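PDB 4RPC: putative alpha/beta hydrolase, which is of unknown function but probably hydrolyses an ester or related bond, as many members of the alpha/beta hydrolase family do. Local coordinates for residues Val70-Glu82 / Leu97-Ile111. Residues are numbered along the deposited sequence; the frame is centred on the assembly and turned at random.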
loop_
_atom_site.group_PDB
_atom_site.type_symbol
_atom_site.label_atom_id
_atom_site.label_comp_id
_atom_site.label_asym_id
_atom_site.label_seq_id
_atom_site.Cartn_x
_atom_site.Cartn_y
_atom_site.Cartn_z
ATOM N N VAL A 70 6.360 7.562 -7.286
ATOM C CA VAL A 70 6.001 7.531 -5.915
ATOM C C VAL A 70 6.209 8.899 -5.374
ATOM O O VAL A 70 5.359 9.368 -4.634
ATOM C CB VAL A 70 6.836 6.495 -5.117
ATOM C CG1 VAL A 70 6.596 6.641 -3.627
ATOM C CG2 VAL A 70 6.576 5.091 -5.589
ATOM N N GLU A 71 7.338 9.553 -5.682
ATOM C CA GLU A 71 7.619 10.926 -5.167
ATOM C C GLU A 71 6.522 11.968 -5.545
ATOM O O GLU A 71 6.119 12.832 -4.735
ATOM C CB GLU A 71 8.990 11.461 -5.661
ATOM C CG GLU A 71 10.220 10.716 -5.111
ATOM C CD GLU A 71 10.552 9.407 -5.841
ATOM O OE1 GLU A 71 9.819 8.969 -6.763
ATOM O OE2 GLU A 71 11.566 8.781 -5.474
ATOM N N GLU A 72 6.109 11.952 -6.802
ATOM C CA GLU A 72 5.121 12.929 -7.225
ATOM C C GLU A 72 3.727 12.619 -6.605
ATOM O O GLU A 72 3.038 13.509 -6.118
ATOM C CB GLU A 72 5.095 13.007 -8.722
ATOM C CG GLU A 72 4.409 14.267 -9.222
ATOM C CD GLU A 72 4.741 14.551 -10.689
ATOM O OE1 GLU A 72 5.963 14.571 -11.026
ATOM O OE2 GLU A 72 3.780 14.736 -11.476
ATOM N N THR A 73 3.376 11.359 -6.514
ATOM C CA THR A 73 2.127 10.958 -5.863
ATOM C C THR A 73 2.130 11.360 -4.372
ATOM O O THR A 73 1.186 12.018 -3.862
ATOM C CB THR A 73 1.915 9.451 -6.114
ATOM O OG1 THR A 73 1.579 9.281 -7.488
ATOM C CG2 THR A 73 0.829 8.860 -5.238
ATOM N N ALA A 74 3.237 11.094 -3.684
ATOM C CA ALA A 74 3.388 11.498 -2.275
ATOM C C ALA A 74 3.277 13.019 -2.144
ATOM O O ALA A 74 2.491 13.510 -1.323
ATOM C CB ALA A 74 4.700 10.988 -1.692
ATOM N N GLY A 75 3.987 13.759 -2.995
ATOM C CA GLY A 75 3.905 15.233 -2.998
ATOM C C GLY A 75 2.481 15.722 -3.199
ATOM O O GLY A 75 1.935 16.496 -2.407
ATOM N N LYS A 76 1.822 15.238 -4.232
ATOM C CA LYS A 76 0.407 15.638 -4.430
ATOM C C LYS A 76 -0.528 15.322 -3.257
ATOM O O LYS A 76 -1.421 16.090 -2.920
ATOM C CB LYS A 76 -0.070 15.061 -5.753
ATOM C CG LYS A 76 0.580 15.860 -6.906
ATOM C CD LYS A 76 0.461 15.130 -8.199
ATOM C CE LYS A 76 -1.002 14.934 -8.574
ATOM N NZ LYS A 76 -1.087 13.685 -9.371
ATOM N N LEU A 77 -0.283 14.198 -2.601
ATOM C CA LEU A 77 -1.091 13.776 -1.472
ATOM C C LEU A 77 -0.875 14.691 -0.278
ATOM O O LEU A 77 -1.809 14.995 0.485
ATOM C CB LEU A 77 -0.681 12.344 -1.079
ATOM C CG LEU A 77 -1.530 11.507 -0.178
ATOM C CD1 LEU A 77 -2.999 11.710 -0.501
ATOM C CD2 LEU A 77 -1.125 10.039 -0.346
ATOM N N GLY A 78 0.379 15.091 -0.095
ATOM C CA GLY A 78 0.718 16.050 0.953
ATOM C C GLY A 78 -0.026 17.363 0.695
ATOM O O GLY A 78 -0.476 18.041 1.629
ATOM N N GLU A 79 -0.172 17.732 -0.554
ATOM C CA GLU A 79 -0.935 18.966 -0.840
ATOM C C GLU A 79 -2.420 18.785 -0.561
ATOM O O GLU A 79 -3.084 19.730 -0.223
ATOM C CB GLU A 79 -0.754 19.384 -2.284
ATOM C CG GLU A 79 0.679 19.801 -2.548
ATOM C CD GLU A 79 0.920 20.184 -3.992
ATOM O OE1 GLU A 79 0.994 19.288 -4.887
ATOM O OE2 GLU A 79 1.058 21.391 -4.214
ATOM N N ALA A 80 -2.940 17.573 -0.731
ATOM C CA ALA A 80 -4.366 17.362 -0.517
ATOM C C ALA A 80 -4.614 17.389 0.944
ATOM O O ALA A 80 -5.623 17.901 1.363
ATOM C CB ALA A 80 -4.881 16.075 -1.140
ATOM N N LEU A 81 -3.670 16.892 1.725
ATOM C CA LEU A 81 -3.787 16.949 3.169
ATOM C C LEU A 81 -3.730 18.346 3.711
ATOM O O LEU A 81 -4.487 18.721 4.594
ATOM C CB LEU A 81 -2.717 16.096 3.817
ATOM C CG LEU A 81 -2.875 14.575 3.689
ATOM C CD1 LEU A 81 -1.784 13.858 4.471
ATOM C CD2 LEU A 81 -4.230 14.091 4.114
ATOM N N GLU A 82 -2.836 19.124 3.168
ATOM C CA GLU A 82 -2.755 20.549 3.460
ATOM C C GLU A 82 -4.053 21.316 3.146
ATOM O O GLU A 82 -4.454 22.173 3.895
ATOM C CB GLU A 82 -1.625 21.132 2.642
ATOM C CG GLU A 82 -1.210 22.521 3.048
ATOM C CD GLU A 82 -0.023 22.991 2.217
ATOM O OE1 GLU A 82 0.496 22.162 1.428
ATOM O OE2 GLU A 82 0.378 24.172 2.340
ATOM N N LEU A 97 2.344 -0.974 -3.401
ATOM C CA LEU A 97 2.781 0.360 -3.784
ATOM C C LEU A 97 2.383 1.417 -2.761
ATOM O O LEU A 97 3.104 2.383 -2.564
ATOM C CB LEU A 97 2.134 0.748 -5.075
ATOM C CG LEU A 97 2.423 2.139 -5.608
ATOM C CD1 LEU A 97 3.903 2.391 -5.744
ATOM C CD2 LEU A 97 1.697 2.259 -6.962
ATOM N N GLY A 98 1.236 1.224 -2.130
ATOM C CA GLY A 98 0.754 2.186 -1.203
ATOM C C GLY A 98 1.698 2.297 -0.012
ATOM O O GLY A 98 1.732 3.336 0.613
ATOM N N ALA A 99 2.469 1.240 0.285
ATOM C CA ALA A 99 3.432 1.311 1.388
ATOM C C ALA A 99 4.613 2.199 0.990
ATOM O O ALA A 99 5.259 2.799 1.831
ATOM C CB ALA A 99 3.947 -0.076 1.741
ATOM N N SER A 100 4.938 2.217 -0.305
ATOM C CA SER A 100 6.040 3.048 -0.780
ATOM C C SER A 100 5.613 4.485 -0.733
ATOM O O SER A 100 6.391 5.321 -0.347
ATOM C CB SER A 100 6.457 2.699 -2.221
ATOM O OG SER A 100 6.911 1.408 -2.254
ATOM N N VAL A 101 4.387 4.763 -1.103
ATOM C CA VAL A 101 3.839 6.130 -0.980
ATOM C C VAL A 101 3.829 6.577 0.527
ATOM O O VAL A 101 4.163 7.719 0.860
ATOM C CB VAL A 101 2.454 6.222 -1.567
ATOM C CG1 VAL A 101 1.849 7.616 -1.331
ATOM C CG2 VAL A 101 2.482 5.909 -3.051
ATOM N N ALA A 102 3.466 5.674 1.423
ATOM C CA ALA A 102 3.443 6.000 2.858
ATOM C C ALA A 102 4.854 6.381 3.339
ATOM O O ALA A 102 5.024 7.388 3.980
ATOM C CB ALA A 102 2.942 4.819 3.651
ATOM N N VAL A 103 5.864 5.571 2.983
ATOM C CA VAL A 103 7.217 5.819 3.413
ATOM C C VAL A 103 7.677 7.141 2.877
ATOM O O VAL A 103 8.232 7.965 3.583
ATOM C CB VAL A 103 8.160 4.682 2.977
ATOM C CG1 VAL A 103 9.614 5.016 3.293
ATOM C CG2 VAL A 103 7.789 3.415 3.695
ATOM N N GLU A 104 7.431 7.360 1.600
ATOM C CA GLU A 104 7.814 8.633 0.979
ATOM C C GLU A 104 7.174 9.824 1.668
ATOM O O GLU A 104 7.783 10.919 1.779
ATOM C CB GLU A 104 7.432 8.635 -0.487
ATOM C CG GLU A 104 7.761 9.879 -1.256
ATOM C CD GLU A 104 9.219 10.083 -1.457
ATOM O OE1 GLU A 104 10.010 9.116 -1.331
ATOM O OE2 GLU A 104 9.576 11.239 -1.726
HETATM N N MSE A 105 5.933 9.673 2.072
HETATM C CA MSE A 105 5.315 10.752 2.864
HETATM C C MSE A 105 6.017 10.985 4.188
HETATM O O MSE A 105 6.152 12.108 4.605
HETATM C CB MSE A 105 3.833 10.479 3.056
HETATM C CG MSE A 105 3.197 10.921 1.726
HETATM SE SE MSE A 105 1.324 10.495 1.941
HETATM C CE MSE A 105 1.019 12.222 2.878
ATOM N N ALA A 106 6.529 9.925 4.821
ATOM C CA ALA A 106 7.237 10.069 6.102
ATOM C C ALA A 106 8.571 10.757 5.955
ATOM O O ALA A 106 9.045 11.368 6.887
ATOM C CB ALA A 106 7.430 8.710 6.787
ATOM N N ILE A 107 9.177 10.628 4.790
ATOM C CA ILE A 107 10.481 11.195 4.503
ATOM C C ILE A 107 10.413 12.661 4.076
ATOM O O ILE A 107 11.277 13.440 4.438
ATOM C CB ILE A 107 11.129 10.391 3.367
ATOM C CG1 ILE A 107 11.484 8.992 3.839
ATOM C CG2 ILE A 107 12.296 11.158 2.747
ATOM C CD1 ILE A 107 11.982 8.134 2.681
ATOM N N ARG A 108 9.444 13.028 3.239
ATOM C CA ARG A 108 9.334 14.399 2.764
ATOM C C ARG A 108 9.200 15.396 3.913
ATOM O O ARG A 108 9.821 16.466 3.903
ATOM C CB ARG A 108 8.120 14.552 1.881
ATOM C CG ARG A 108 8.264 13.988 0.482
ATOM C CD ARG A 108 6.915 14.095 -0.238
ATOM N NE ARG A 108 6.081 15.235 0.196
ATOM C CZ ARG A 108 6.165 16.488 -0.272
ATOM N NH1 ARG A 108 7.056 16.810 -1.211
ATOM N NH2 ARG A 108 5.353 17.430 0.209
ATOM N N GLY A 109 8.365 15.071 4.890
ATOM C CA GLY A 109 8.302 15.868 6.112
ATOM C C GLY A 109 7.400 17.083 6.049
ATOM O O GLY A 109 7.305 17.814 7.031
ATOM N N GLU A 110 6.731 17.314 4.919
ATOM C CA GLU A 110 5.752 18.384 4.848
ATOM C C GLU A 110 4.764 18.129 5.996
ATOM O O GLU A 110 4.559 18.950 6.871
ATOM C CB GLU A 110 5.040 18.368 3.491
ATOM C CG GLU A 110 4.330 19.685 3.137
ATOM C CD GLU A 110 3.100 19.505 2.234
ATOM O OE1 GLU A 110 3.068 18.541 1.422
ATOM O OE2 GLU A 110 2.159 20.328 2.338
ATOM N N ILE A 111 4.223 16.927 5.997
ATOM C CA ILE A 111 3.271 16.453 6.973
ATOM C C ILE A 111 3.878 15.422 7.933
ATOM O O ILE A 111 4.587 14.511 7.505
ATOM C CB ILE A 111 2.106 15.852 6.202
ATOM C CG1 ILE A 111 1.315 17.026 5.635
ATOM C CG2 ILE A 111 1.276 14.931 7.085
ATOM C CD1 ILE A 111 0.225 16.594 4.724
HETATM O O HOH W 1 3.817 14.693 1.293
#
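Ala-74 presses its CB into a hollow formed by Val-101, Glu-104, Met-105 and Arg-108, 3.3 Å from Glu-104 CG, where helices 70-82 and 97-108 cross at -64° with their axes 8.8 Å apart. Val-70 makes a second knob: CG1 lies over the backbone of Ser-100 and CG2 reaches Leu-97 CD1. In return Val-101 fits among Val-70, Thr-73, Ala-74 and Leu-77. Met-105, a selenomethionine, keeps CG beside its backbone N and runs extended through chi2, bringing SE 3.4 Å from Leu-77 CD2, the side chains crossing nearly at right angles; a bend at chi3 (84°) turns CE to Leu-81 CD1 at 3.6 Å.

Polar groups line one flank. Glu-104 folds at chi2 (69°) and lays its carboxylate against Glu-71, OE2 standing 3.5 Å from CG of that residue; the two acids are held by partners elsewhere, Glu-104 by Tyr-192 and Glu-71 by Lys-197, which probably eases their mutual repulsion. The poorly ordered Arg-108 spreads its guanidinium over Gly-75, whose CA sits above the centre of one face. Arg-108 NE gives a hydrogen bond to a water, 2.6 Å away, that in turn donates to Ala-74 O at 3.2 Å, bridging the helices, while NH2 forms a salt bridge within 97-111 to OE1 of Glu-110, likewise poorly ordered.

Leu-77 and Met-105 also touch strand 23-27, so both helices pack on one side of the central sheet. Strand 88-95 joins them in sequence, in successive beta-alpha-beta units of the alpha/beta-hydrolase fold; the GxSxG sequence, Gly-94 to Gly-98, runs into helix 97-108, consistent with a nucleophile elbow.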